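Local coordinates for protein pyridine nucleotide-disulphide oxidoreductase dimerisation region (PDB 6KYY) that probably helps Escherichia coli resist reactive chlorine stress, as an FAD-containing, hypochlorous acid-induced flavoprotein disulfide reductase of the class 1 pyridine nucleotide-disulfide oxidoreductase family, at residues Q12-G17 and H112-H117; A106-N111 and D292-M297; I130-G135 and A264-E269; A280-V283 and T289-D292. All blocks are in the same frame, centred on the assembly; numbering follows the deposited sequence.

Interaction 1 (Q12-G17 and H112-H117); sequences QAVIIG and HSLRVH. With FAD (flavin-adenine dinucleotide), chain N.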
# COMPACT_ATOMS: atom_id res chain seq x y z
N GLN B 12 -18.30 36.82 -4.09
CA GLN B 12 -16.87 37.11 -4.07
C GLN B 12 -16.09 36.07 -4.86
O GLN B 12 -15.01 36.38 -5.40
CB GLN B 12 -16.36 37.17 -2.63
CG GLN B 12 -16.95 38.31 -1.81
CD GLN B 12 -16.82 38.08 -0.32
OE1 GLN B 12 -17.46 37.20 0.25
NE2 GLN B 12 -15.99 38.89 0.34
N ALA B 13 -16.61 34.85 -4.96
CA ALA B 13 -15.99 33.79 -5.73
C ALA B 13 -17.08 32.95 -6.38
O ALA B 13 -18.05 32.57 -5.71
CB ALA B 13 -15.09 32.91 -4.86
N VAL B 14 -16.94 32.68 -7.67
CA VAL B 14 -17.84 31.80 -8.40
C VAL B 14 -17.00 30.70 -9.04
O VAL B 14 -16.09 30.99 -9.83
CB VAL B 14 -18.65 32.55 -9.47
CG1 VAL B 14 -19.62 31.61 -10.16
CG2 VAL B 14 -19.39 33.72 -8.84
N ILE B 15 -17.30 29.45 -8.69
CA ILE B 15 -16.60 28.29 -9.23
C ILE B 15 -17.52 27.60 -10.22
O ILE B 15 -18.72 27.46 -9.99
CB ILE B 15 -16.17 27.33 -8.10
CG1 ILE B 15 -15.17 28.03 -7.18
CG2 ILE B 15 -15.56 26.07 -8.67
CD1 ILE B 15 -15.37 27.73 -5.71
N ILE B 16 -16.94 27.16 -11.35
CA ILE B 16 -17.71 26.54 -12.42
C ILE B 16 -17.36 25.06 -12.50
O ILE B 16 -16.40 24.67 -13.17
CB ILE B 16 -17.46 27.24 -13.76
CG1 ILE B 16 -17.69 28.75 -13.62
CG2 ILE B 16 -18.35 26.65 -14.85
CD1 ILE B 16 -17.18 29.55 -14.79
N GLY B 17 -18.15 24.22 -11.83
CA GLY B 17 -17.92 22.79 -11.84
C GLY B 17 -17.60 22.23 -10.47
O GLY B 17 -16.97 22.91 -9.65
N HIS B 112 -17.42 39.02 -15.95
CA HIS B 112 -17.98 39.18 -14.62
C HIS B 112 -19.25 38.39 -14.38
O HIS B 112 -19.56 38.09 -13.22
CB HIS B 112 -18.28 40.66 -14.32
CG HIS B 112 -17.13 41.59 -14.58
ND1 HIS B 112 -16.27 41.99 -13.58
CD2 HIS B 112 -16.72 42.20 -15.71
CE1 HIS B 112 -15.37 42.81 -14.09
NE2 HIS B 112 -15.62 42.96 -15.38
N SER B 113 -20.00 38.05 -15.43
CA SER B 113 -21.31 37.42 -15.28
C SER B 113 -21.37 36.10 -16.03
O SER B 113 -20.71 35.91 -17.05
CB SER B 113 -22.43 38.35 -15.78
OG SER B 113 -22.27 39.66 -15.27
N LEU B 114 -22.19 35.19 -15.51
CA LEU B 114 -22.41 33.87 -16.10
C LEU B 114 -23.88 33.71 -16.47
O LEU B 114 -24.75 34.35 -15.88
CB LEU B 114 -22.01 32.74 -15.13
CG LEU B 114 -20.54 32.46 -14.77
CD1 LEU B 114 -19.71 32.15 -16.02
CD2 LEU B 114 -19.92 33.58 -13.96
N ARG B 115 -24.14 32.85 -17.44
CA ARG B 115 -25.49 32.43 -17.78
C ARG B 115 -25.61 30.94 -17.47
O ARG B 115 -25.06 30.11 -18.19
CB ARG B 115 -25.81 32.70 -19.25
CG ARG B 115 -27.27 32.45 -19.61
CD ARG B 115 -27.49 32.40 -21.12
NE ARG B 115 -26.65 33.35 -21.83
CZ ARG B 115 -27.05 34.54 -22.25
NH1 ARG B 115 -26.21 35.34 -22.89
NH2 ARG B 115 -28.29 34.94 -22.02
N VAL B 116 -26.31 30.62 -16.38
CA VAL B 116 -26.56 29.23 -16.04
C VAL B 116 -27.81 28.77 -16.76
O VAL B 116 -28.80 29.51 -16.86
CB VAL B 116 -26.66 29.04 -14.51
CG1 VAL B 116 -25.56 29.81 -13.80
CG2 VAL B 116 -28.03 29.45 -13.98
N HIS B 117 -27.76 27.57 -17.32
CA HIS B 117 -28.83 27.02 -18.15
C HIS B 117 -29.54 25.94 -17.36
O HIS B 117 -29.05 24.81 -17.25
CB HIS B 117 -28.28 26.48 -19.47
CG HIS B 117 -27.89 27.55 -20.45
ND1 HIS B 117 -26.60 28.03 -20.54
CD2 HIS B 117 -28.61 28.21 -21.38
CE1 HIS B 117 -26.55 28.95 -21.49
NE2 HIS B 117 -27.75 29.08 -22.01
PA FAD N . -13.80 17.38 -12.86
O1A FAD N . -13.71 16.83 -14.23
O2A FAD N . -13.59 16.38 -11.72
O5B FAD N . -15.16 18.13 -12.66
C5B FAD N . -15.94 18.58 -13.78
C4B FAD N . -17.31 18.99 -13.29
O4B FAD N . -17.70 20.24 -13.91
C3B FAD N . -18.43 17.99 -13.58
O3B FAD N . -19.25 17.81 -12.43
C2B FAD N . -19.19 18.64 -14.74
O2B FAD N . -20.57 18.28 -14.73
C1B FAD N . -19.01 20.12 -14.42
N9A FAD N . -19.15 21.01 -15.56
C8A FAD N . -18.57 20.87 -16.80
N7A FAD N . -18.87 21.82 -17.64
C5A FAD N . -19.72 22.65 -16.92
C6A FAD N . -20.39 23.84 -17.24
N6A FAD N . -20.32 24.44 -18.43
N1A FAD N . -21.15 24.41 -16.28
C2A FAD N . -21.23 23.82 -15.09
N3A FAD N . -20.65 22.70 -14.67
C4A FAD N . -19.90 22.16 -15.63
N1 FAD N . -7.12 10.62 -11.95
C2 FAD N . -6.23 10.14 -11.03
O2 FAD N . -5.52 10.89 -10.35
N3 FAD N . -6.11 8.77 -10.85
C4 FAD N . -6.80 7.79 -11.53
O4 FAD N . -6.61 6.60 -11.27
C4X FAD N . -7.74 8.31 -12.50
N5 FAD N . -8.47 7.46 -13.17
C5X FAD N . -9.37 7.96 -14.09
C6 FAD N . -10.14 7.06 -14.83
C7 FAD N . -11.06 7.51 -15.77
C7M FAD N . -11.87 6.51 -16.55
C8 FAD N . -11.21 8.89 -15.99
C8M FAD N . -12.20 9.41 -17.00
C9 FAD N . -10.44 9.79 -15.25
C9A FAD N . -9.53 9.34 -14.31
N10 FAD N . -8.74 10.22 -13.55
C10 FAD N . -7.83 9.74 -12.64
C1' FAD N . -8.85 11.68 -13.74
C2' FAD N . -9.83 12.34 -12.77
O2' FAD N . -11.16 11.86 -13.01
C3' FAD N . -9.80 13.85 -12.99
O3' FAD N . -8.49 14.24 -13.40
C4' FAD N . -10.19 14.67 -11.76
O4' FAD N . -11.58 14.49 -11.49
C5' FAD N . -9.87 16.14 -11.91
O5' FAD N . -10.96 16.80 -12.58
P FAD N . -11.17 18.36 -12.47
O1P FAD N . -10.82 18.82 -11.06
O2P FAD N . -10.44 19.05 -13.55
O3P FAD N . -12.74 18.55 -12.67
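L114 sends its two methyl branches to two different residues of strand 10-16. CD1 meets the CD1 methyl at the end of I16 at 3.8 Å, the two side chains crossing at a slant, while CD2 lies more loosely against V14, with L114 CD2 and V14 CG1 4.3 Å apart. V14 and I16 are two positions apart on one strand and turn the same face to 112-117, so a single leucine serves both. I16 divides its own branches between protein and cofactor. With chi1 at -53°, its CG1 arm lies beside the backbone N and carries CD1 to L114, whereas the CG2 methyl is set opposite the N and faces the adenine of FAD, where I16 CG2 is 3.9 Å from N1A. The next residue, G17, brings its CA to 3.3 Å from the ribose oxygen O4B, at the turn that fits the GxGxxG pattern of a Rossmann-type dinucleotide fold.

The backbones stay well apart, with the CA atoms of V14 and L114 9.2 Å from each other. Strand 113-116 is instead tied antiparallel to 123-127, which runs parallel to 10-16. I130 packs against both L114 and I16, F108 adds to the cover over L114, and I39 does the same for V14. All three touching residues are buried and meet solely through aliphatic carbon. Such a contact has no directional bond to set its register; sheet pairing places the strands, and exclusion of water from the methyl groups beside the adenine probably supplies the cohesion.

Interaction 2 (A106-N111 and D292-M297); sequences AEFINN and DNIWAM. With FAD (flavin-adenine dinucleotide), chain N.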
# COMPACT_ATOMS: atom_id res chain seq x y z
N ALA B 106 -23.36 26.43 -16.96
CA ALA B 106 -22.84 27.79 -16.95
C ALA B 106 -22.29 28.18 -18.32
O ALA B 106 -21.77 27.36 -19.07
CB ALA B 106 -21.75 27.94 -15.89
N GLU B 107 -22.41 29.47 -18.62
CA GLU B 107 -21.96 30.02 -19.89
C GLU B 107 -21.53 31.46 -19.66
O GLU B 107 -22.23 32.22 -18.98
CB GLU B 107 -23.07 29.95 -20.95
CG GLU B 107 -22.68 30.47 -22.32
CD GLU B 107 -23.89 30.82 -23.17
OE1 GLU B 107 -24.43 31.94 -23.01
OE2 GLU B 107 -24.30 29.98 -24.00
N PHE B 108 -20.38 31.84 -20.22
CA PHE B 108 -19.82 33.17 -20.00
C PHE B 108 -20.58 34.19 -20.84
O PHE B 108 -20.54 34.14 -22.07
CB PHE B 108 -18.33 33.18 -20.35
CG PHE B 108 -17.43 32.85 -19.20
CD1 PHE B 108 -17.28 33.73 -18.14
CD2 PHE B 108 -16.71 31.67 -19.18
CE1 PHE B 108 -16.45 33.43 -17.08
CE2 PHE B 108 -15.88 31.36 -18.12
CZ PHE B 108 -15.74 32.25 -17.07
N ILE B 109 -21.28 35.10 -20.17
CA ILE B 109 -21.76 36.30 -20.84
C ILE B 109 -20.65 37.33 -20.94
O ILE B 109 -20.46 37.97 -21.98
CB ILE B 109 -22.99 36.88 -20.10
CG1 ILE B 109 -24.21 35.99 -20.28
CG2 ILE B 109 -23.28 38.30 -20.58
CD1 ILE B 109 -25.31 36.26 -19.27
N ASN B 110 -19.89 37.49 -19.86
CA ASN B 110 -18.87 38.52 -19.74
C ASN B 110 -17.67 37.91 -19.03
O ASN B 110 -17.54 36.69 -18.90
CB ASN B 110 -19.41 39.73 -18.98
CG ASN B 110 -19.53 40.95 -19.85
OD1 ASN B 110 -19.37 40.86 -21.07
ND2 ASN B 110 -19.81 42.09 -19.24
N ASN B 111 -16.77 38.77 -18.56
CA ASN B 111 -15.74 38.37 -17.62
C ASN B 111 -16.17 38.59 -16.17
O ASN B 111 -15.37 38.36 -15.26
CB ASN B 111 -14.43 39.11 -17.90
CG ASN B 111 -14.52 40.59 -17.61
OD1 ASN B 111 -15.21 41.34 -18.31
ND2 ASN B 111 -13.81 41.04 -16.59
N ASP B 292 -8.38 38.93 -16.29
CA ASP B 292 -8.09 39.18 -14.89
C ASP B 292 -9.25 38.73 -14.01
O ASP B 292 -10.42 38.80 -14.40
CB ASP B 292 -7.79 40.66 -14.65
CG ASP B 292 -8.62 41.58 -15.52
OD1 ASP B 292 -9.49 41.08 -16.26
OD2 ASP B 292 -8.39 42.80 -15.47
N ASN B 293 -8.90 38.25 -12.81
CA ASN B 293 -9.84 37.72 -11.82
C ASN B 293 -10.55 36.46 -12.30
O ASN B 293 -11.60 36.10 -11.76
CB ASN B 293 -10.87 38.78 -11.40
CG ASN B 293 -10.23 39.94 -10.67
OD1 ASN B 293 -9.74 39.80 -9.55
ND2 ASN B 293 -10.25 41.11 -11.30
N ILE B 294 -10.00 35.77 -13.30
CA ILE B 294 -10.52 34.49 -13.76
C ILE B 294 -9.40 33.47 -13.66
O ILE B 294 -8.32 33.66 -14.23
CB ILE B 294 -11.06 34.57 -15.20
CG1 ILE B 294 -12.33 35.42 -15.25
CG2 ILE B 294 -11.29 33.17 -15.76
CD1 ILE B 294 -13.57 34.72 -14.73
N TRP B 295 -9.66 32.38 -12.94
CA TRP B 295 -8.72 31.29 -12.78
C TRP B 295 -9.22 30.05 -13.52
O TRP B 295 -10.41 29.93 -13.83
CB TRP B 295 -8.50 30.94 -11.30
CG TRP B 295 -7.67 31.92 -10.54
CD1 TRP B 295 -6.37 31.76 -10.16
CD2 TRP B 295 -8.08 33.19 -10.03
NE1 TRP B 295 -5.94 32.86 -9.46
CE2 TRP B 295 -6.97 33.75 -9.37
CE3 TRP B 295 -9.27 33.92 -10.08
CZ2 TRP B 295 -7.02 35.00 -8.76
CZ3 TRP B 295 -9.32 35.16 -9.47
CH2 TRP B 295 -8.20 35.69 -8.82
N ALA B 296 -8.30 29.13 -13.78
CA ALA B 296 -8.64 27.83 -14.34
C ALA B 296 -7.88 26.76 -13.56
O ALA B 296 -6.69 26.91 -13.30
CB ALA B 296 -8.29 27.75 -15.83
N MET B 297 -8.59 25.70 -13.20
CA MET B 297 -8.01 24.62 -12.41
C MET B 297 -8.44 23.28 -12.99
O MET B 297 -9.55 23.14 -13.51
CB MET B 297 -8.43 24.70 -10.94
CG MET B 297 -7.84 25.87 -10.17
SD MET B 297 -8.77 26.22 -8.67
CE MET B 297 -10.44 26.29 -9.32
PA FAD N . -13.80 17.38 -12.86
O1A FAD N . -13.71 16.83 -14.23
O2A FAD N . -13.59 16.38 -11.72
O5B FAD N . -15.16 18.13 -12.66
C5B FAD N . -15.94 18.58 -13.78
C4B FAD N . -17.31 18.99 -13.29
O4B FAD N . -17.70 20.24 -13.91
C3B FAD N . -18.43 17.99 -13.58
O3B FAD N . -19.25 17.81 -12.43
C2B FAD N . -19.19 18.64 -14.74
O2B FAD N . -20.57 18.28 -14.73
C1B FAD N . -19.01 20.12 -14.42
N9A FAD N . -19.15 21.01 -15.56
C8A FAD N . -18.57 20.87 -16.80
N7A FAD N . -18.87 21.82 -17.64
C5A FAD N . -19.72 22.65 -16.92
C6A FAD N . -20.39 23.84 -17.24
N6A FAD N . -20.32 24.44 -18.43
N1A FAD N . -21.15 24.41 -16.28
C2A FAD N . -21.23 23.82 -15.09
N3A FAD N . -20.65 22.70 -14.67
C4A FAD N . -19.90 22.16 -15.63
N1 FAD N . -7.12 10.62 -11.95
C2 FAD N . -6.23 10.14 -11.03
O2 FAD N . -5.52 10.89 -10.35
N3 FAD N . -6.11 8.77 -10.85
C4 FAD N . -6.80 7.79 -11.53
O4 FAD N . -6.61 6.60 -11.27
C4X FAD N . -7.74 8.31 -12.50
N5 FAD N . -8.47 7.46 -13.17
C5X FAD N . -9.37 7.96 -14.09
C6 FAD N . -10.14 7.06 -14.83
C7 FAD N . -11.06 7.51 -15.77
C7M FAD N . -11.87 6.51 -16.55
C8 FAD N . -11.21 8.89 -15.99
C8M FAD N . -12.20 9.41 -17.00
C9 FAD N . -10.44 9.79 -15.25
C9A FAD N . -9.53 9.34 -14.31
N10 FAD N . -8.74 10.22 -13.55
C10 FAD N . -7.83 9.74 -12.64
C1' FAD N . -8.85 11.68 -13.74
C2' FAD N . -9.83 12.34 -12.77
O2' FAD N . -11.16 11.86 -13.01
C3' FAD N . -9.80 13.85 -12.99
O3' FAD N . -8.49 14.24 -13.40
C4' FAD N . -10.19 14.67 -11.76
O4' FAD N . -11.58 14.49 -11.49
C5' FAD N . -9.87 16.14 -11.91
O5' FAD N . -10.96 16.80 -12.58
P FAD N . -11.17 18.36 -12.47
O1P FAD N . -10.82 18.82 -11.06
O2P FAD N . -10.44 19.05 -13.55
O3P FAD N . -12.74 18.55 -12.67
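I294 is the residue most covered in this contact, and its CD1 methyl does the touching: it lies 3.9 Å from F108 CE1, close to the CZ end of the ring as well. The two side chains approach from opposite directions, and the methyl comes at the phenyl group obliquely. A chi1 of -69° places CG1 of I294 beside its backbone N, and the folded second torsion, -76°, brings CD1 round to the loop. The same methyl also reaches the backbone of N111, with I294 CD1 4.1 Å from N111 O. N111 extends the contact to the protein surface, where its ND2 comes within 4.3 Å of D292 OD1, too far for a hydrogen bond. A copper ion sits about 4 Å from the N111 side chain.

F108 also packs on I130 and I132 of strand 130-132, to which 294-296 is paired in parallel, so the loop lies across two neighbouring strands. Its carbonyl is bonded to the side-chain amide of N270. At the other end of the loop, A106 reads the adenine through its backbone. A106 N donates to FAD N1A at 3.1 Å with an N-H...N angle of 162°, and FAD N6A returns a weak bond to A106 O at 3.3 Å. This pair of main-chain bonds along one edge of the adenine makes the loop part of the adenine-recognition site of the FAD-binding, Rossmann-type domain.

Interaction 3 (I130-G135 and A264-E269); sequences IFINTG and ASLHPE. With CU (copper (II) ion), chain P; FAD (flavin-adenine dinucleotide), chain N.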
# COMPACT_ATOMS: atom_id res chain seq x y z
N ILE B 130 -13.75 34.51 -10.56
CA ILE B 130 -14.36 33.32 -11.14
C ILE B 130 -13.28 32.28 -11.39
O ILE B 130 -12.18 32.62 -11.86
CB ILE B 130 -15.14 33.64 -12.43
CG1 ILE B 130 -16.05 34.85 -12.22
CG2 ILE B 130 -15.95 32.45 -12.88
CD1 ILE B 130 -16.74 35.34 -13.47
N PHE B 131 -13.58 31.02 -11.08
CA PHE B 131 -12.62 29.93 -11.15
C PHE B 131 -13.18 28.84 -12.05
O PHE B 131 -14.19 28.22 -11.72
CB PHE B 131 -12.31 29.39 -9.75
CG PHE B 131 -11.91 30.46 -8.77
CD1 PHE B 131 -12.88 31.18 -8.08
CD2 PHE B 131 -10.58 30.74 -8.53
CE1 PHE B 131 -12.52 32.16 -7.17
CE2 PHE B 131 -10.21 31.72 -7.62
CZ PHE B 131 -11.18 32.43 -6.94
N ILE B 132 -12.52 28.60 -13.18
CA ILE B 132 -12.97 27.60 -14.15
C ILE B 132 -12.48 26.23 -13.70
O ILE B 132 -11.28 26.02 -13.50
CB ILE B 132 -12.47 27.94 -15.56
CG1 ILE B 132 -13.09 29.25 -16.05
CG2 ILE B 132 -12.77 26.80 -16.52
CD1 ILE B 132 -12.85 29.53 -17.52
N ASN B 133 -13.42 25.29 -13.55
CA ASN B 133 -13.12 23.95 -13.05
C ASN B 133 -14.01 22.92 -13.74
O ASN B 133 -14.57 22.03 -13.10
CB ASN B 133 -13.31 23.89 -11.53
CG ASN B 133 -12.66 22.67 -10.91
OD1 ASN B 133 -13.01 22.27 -9.80
ND2 ASN B 133 -11.73 22.06 -11.63
N THR B 134 -14.13 23.02 -15.06
CA THR B 134 -15.08 22.20 -15.80
C THR B 134 -14.52 20.83 -16.18
O THR B 134 -15.30 19.96 -16.60
CB THR B 134 -15.53 22.92 -17.08
OG1 THR B 134 -14.39 23.36 -17.81
CG2 THR B 134 -16.40 24.12 -16.72
N GLY B 135 -13.22 20.61 -16.05
CA GLY B 135 -12.68 19.29 -16.36
C GLY B 135 -12.62 19.03 -17.86
O GLY B 135 -12.55 19.94 -18.69
N ALA B 264 -15.92 24.38 -25.07
CA ALA B 264 -16.75 24.95 -26.13
C ALA B 264 -18.08 25.46 -25.59
O ALA B 264 -18.50 26.58 -25.92
CB ALA B 264 -16.97 23.91 -27.23
N SER B 265 -18.75 24.67 -24.76
CA SER B 265 -20.02 25.09 -24.19
C SER B 265 -19.86 26.14 -23.10
O SER B 265 -20.86 26.74 -22.69
CB SER B 265 -20.78 23.88 -23.65
OG SER B 265 -19.90 22.92 -23.11
N LEU B 266 -18.63 26.36 -22.61
CA LEU B 266 -18.40 27.46 -21.67
C LEU B 266 -18.35 28.80 -22.38
O LEU B 266 -18.64 29.83 -21.76
CB LEU B 266 -17.09 27.23 -20.92
CG LEU B 266 -17.11 27.08 -19.39
CD1 LEU B 266 -15.70 27.12 -18.84
CD2 LEU B 266 -17.98 28.16 -18.75
N HIS B 267 -18.01 28.81 -23.67
CA HIS B 267 -17.82 30.01 -24.48
C HIS B 267 -16.85 30.97 -23.80
O HIS B 267 -17.25 32.05 -23.36
CB HIS B 267 -19.16 30.71 -24.74
CG HIS B 267 -20.10 29.91 -25.59
ND1 HIS B 267 -21.23 29.30 -25.09
CD2 HIS B 267 -20.08 29.63 -26.92
CE1 HIS B 267 -21.86 28.68 -26.06
NE2 HIS B 267 -21.19 28.86 -27.18
N PRO B 268 -15.57 30.60 -23.68
CA PRO B 268 -14.62 31.48 -22.98
C PRO B 268 -14.23 32.70 -23.79
O PRO B 268 -13.66 33.64 -23.21
CB PRO B 268 -13.41 30.57 -22.72
CG PRO B 268 -13.77 29.21 -23.30
CD PRO B 268 -14.90 29.42 -24.24
N GLU B 269 -14.50 32.72 -25.09
CA GLU B 269 -14.14 33.85 -25.93
C GLU B 269 -14.81 35.14 -25.46
O GLU B 269 -14.22 36.22 -25.57
CB GLU B 269 -14.50 33.56 -27.39
CG GLU B 269 -15.95 33.12 -27.60
CD GLU B 269 -16.13 31.62 -27.46
OE1 GLU B 269 -17.29 31.15 -27.56
OE2 GLU B 269 -15.13 30.91 -27.25
CU CU P . -22.91 27.12 -26.99
PA FAD N . -13.80 17.38 -12.86
O1A FAD N . -13.71 16.83 -14.23
O2A FAD N . -13.59 16.38 -11.72
O5B FAD N . -15.16 18.13 -12.66
C5B FAD N . -15.94 18.58 -13.78
C4B FAD N . -17.31 18.99 -13.29
O4B FAD N . -17.70 20.24 -13.91
C3B FAD N . -18.43 17.99 -13.58
O3B FAD N . -19.25 17.81 -12.43
C2B FAD N . -19.19 18.64 -14.74
O2B FAD N . -20.57 18.28 -14.73
C1B FAD N . -19.01 20.12 -14.42
N9A FAD N . -19.15 21.01 -15.56
C8A FAD N . -18.57 20.87 -16.80
N7A FAD N . -18.87 21.82 -17.64
C5A FAD N . -19.72 22.65 -16.92
C6A FAD N . -20.39 23.84 -17.24
N6A FAD N . -20.32 24.44 -18.43
N1A FAD N . -21.15 24.41 -16.28
C2A FAD N . -21.23 23.82 -15.09
N3A FAD N . -20.65 22.70 -14.67
C4A FAD N . -19.90 22.16 -15.63
N1 FAD N . -7.12 10.62 -11.95
C2 FAD N . -6.23 10.14 -11.03
O2 FAD N . -5.52 10.89 -10.35
N3 FAD N . -6.11 8.77 -10.85
C4 FAD N . -6.80 7.79 -11.53
O4 FAD N . -6.61 6.60 -11.27
C4X FAD N . -7.74 8.31 -12.50
N5 FAD N . -8.47 7.46 -13.17
C5X FAD N . -9.37 7.96 -14.09
C6 FAD N . -10.14 7.06 -14.83
C7 FAD N . -11.06 7.51 -15.77
C7M FAD N . -11.87 6.51 -16.55
C8 FAD N . -11.21 8.89 -15.99
C8M FAD N . -12.20 9.41 -17.00
C9 FAD N . -10.44 9.79 -15.25
C9A FAD N . -9.53 9.34 -14.31
N10 FAD N . -8.74 10.22 -13.55
C10 FAD N . -7.83 9.74 -12.64
C1' FAD N . -8.85 11.68 -13.74
C2' FAD N . -9.83 12.34 -12.77
O2' FAD N . -11.16 11.86 -13.01
C3' FAD N . -9.80 13.85 -12.99
O3' FAD N . -8.49 14.24 -13.40
C4' FAD N . -10.19 14.67 -11.76
O4' FAD N . -11.58 14.49 -11.49
C5' FAD N . -9.87 16.14 -11.91
O5' FAD N . -10.96 16.80 -12.58
P FAD N . -11.17 18.36 -12.47
O1P FAD N . -10.82 18.82 -11.06
O2P FAD N . -10.44 19.05 -13.55
O3P FAD N . -12.74 18.55 -12.67
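T134 and L266 meet methyl to methyl because chi1 of T134, 52°, turns its CG2 opposite the carbonyl carbon and out toward the leucine. L266 has an extended second torsion, -169°, and its CD1 reaches T134 CG2 at 3.7 Å, tip to tip. The same CD1 touches I132, whose chi1 of -65° sets CG2 opposite the backbone N; I132 CG2 and L266 CD1 are 3.8 Å apart, and these two side chains lie aslant. One leucine methyl thus fits between two residues on the same face of 130-135.

T134 CG2 has a second neighbour in the adenine, lying 3.5 Å from FAD N7A, while its hydroxyl is bonded to the carbonyl of A262. N133 points the opposite way, toward the pyrophosphate: N133 ND2 makes a weak bond to FAD O1P at 3.4 Å. M297 O also takes a bond from this amide nitrogen, and OD1 accepts from the backbone N of G22, so both ends of the amide are held. In the 264-269 turn, the carbonyl of A264 lies over one face of the H267 ring. A copper ion is modelled 2.5 Å from H267 NE2, but the ring carbon CE1 is closer still, which leaves the details of that coordination doubtful.

Chemically, the contact divides its work: T134 CG2 passes the packing of I132 and L266 on to the adenine, while the polar groups of T134 and N133 are satisfied elsewhere, in the latter case partly by the cofactor's phosphate.

Interaction 4 (A280-V283 and T289-D292); sequences ATVV and TTAD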
# COMPACT_ATOMS: atom_id res chain seq x y z
N ALA B 280 -8.05 23.78 -24.50
CA ALA B 280 -7.64 24.05 -23.13
C ALA B 280 -7.48 25.54 -22.88
O ALA B 280 -7.11 26.31 -23.76
CB ALA B 280 -6.32 23.34 -22.82
N THR B 281 -7.77 25.93 -21.64
CA THR B 281 -7.56 27.31 -21.20
C THR B 281 -6.08 27.51 -20.86
O THR B 281 -5.49 26.72 -20.13
CB THR B 281 -8.42 27.61 -19.99
OG1 THR B 281 -7.94 26.87 -18.86
CG2 THR B 281 -9.87 27.23 -20.25
N VAL B 282 -5.49 28.58 -21.41
CA VAL B 282 -4.09 28.88 -21.14
C VAL B 282 -3.99 29.55 -19.77
O VAL B 282 -4.85 30.36 -19.38
CB VAL B 282 -3.50 29.76 -22.26
CG1 VAL B 282 -3.85 29.17 -23.62
CG2 VAL B 282 -3.99 31.19 -22.16
N VAL B 283 -2.94 29.20 -19.02
CA VAL B 283 -2.82 29.60 -17.62
C VAL B 283 -1.37 29.91 -17.28
O VAL B 283 -0.44 29.47 -17.94
CB VAL B 283 -3.37 28.52 -16.66
CG1 VAL B 283 -4.88 28.62 -16.55
CG2 VAL B 283 -2.96 27.14 -17.13
N THR B 289 -5.73 32.78 -16.05
CA THR B 289 -6.11 32.88 -17.45
C THR B 289 -5.81 34.28 -17.97
O THR B 289 -5.43 35.19 -17.23
CB THR B 289 -7.58 32.52 -17.63
OG1 THR B 289 -7.80 32.02 -18.96
CG2 THR B 289 -8.46 33.73 -17.41
N THR B 290 -5.98 34.46 -19.29
CA THR B 290 -5.67 35.74 -19.91
C THR B 290 -6.57 36.87 -19.43
O THR B 290 -6.23 38.04 -19.60
CB THR B 290 -5.75 35.63 -21.43
OG1 THR B 290 -6.98 34.99 -21.80
CG2 THR B 290 -4.58 34.81 -21.96
N ALA B 291 -7.72 36.55 -18.84
CA ALA B 291 -8.62 37.54 -18.27
C ALA B 291 -8.35 37.69 -16.78
O ALA B 291 -8.13 36.70 -16.08
CB ALA B 291 -10.08 37.15 -18.50
N ASP B 292 -8.38 38.93 -16.29
CA ASP B 292 -8.09 39.18 -14.89
C ASP B 292 -9.25 38.73 -14.01
O ASP B 292 -10.42 38.80 -14.40
CB ASP B 292 -7.79 40.66 -14.65
CG ASP B 292 -8.62 41.58 -15.52
OD1 ASP B 292 -9.49 41.08 -16.26
OD2 ASP B 292 -8.39 42.80 -15.47
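The connection that leads from strand 259-261 to strand 294-296 in the FAD-binding region doubles back here, and V282 and V283 on its outgoing arm meet T289 and T290 on the returning one. Neither arm forms regular strand, yet they close to 4.6 Å between the CA atoms of V283 and T289, with only five residues in the turn between them. The carbonyl of V282 is the polar link. T289 OG1, set opposite its backbone N by a chi1 of -153°, donates a weak hydrogen bond to V282 O at 3.4 Å. The same oxygen receives a CH...O contact from T289 CA, also at 3.4 Å, with an angle of 164° at the hydrogen, so the hydroxyl and the CA-H of one threonine share a single carbonyl acceptor.

T290 keeps its hydroxyl for the neighbouring loop, where OG1 bonds with G272 O and A274 N, which probably fixes how the side chain is turned. T289 packs on I294 and T281 on A296, which seats both arms against strand 294-296; T281 OG1 is bonded to the carbonyl of V300. Nearer the surface, the side chains of V282 and T290 pass at an angle, CG2 of V282 lying 3.7 Å from CG2 of T290.

All four contacts lie within the FAD-binding part of the chain, on the same side of its centre. Interactions 1, 2 and 3 reach one mixed sheet, in which strand 130-132 runs between and parallel to 10-16 and 294-296; their centres are 6 to 9 Å apart, and all three touch FAD. Along the chain, interactions 1 and 2 interleave, and a salt bridge between R115 and E107 joins them, while interaction 3 is nested inside the loop closed by interaction 2. Interaction 4 shares D292 with interaction 2, its centre 9 Å away. In interactions 1 to 3, residues far apart in sequence thereby converge at the strand ends that hold the adenine half of the cofactor, while interaction 4 lies away from it.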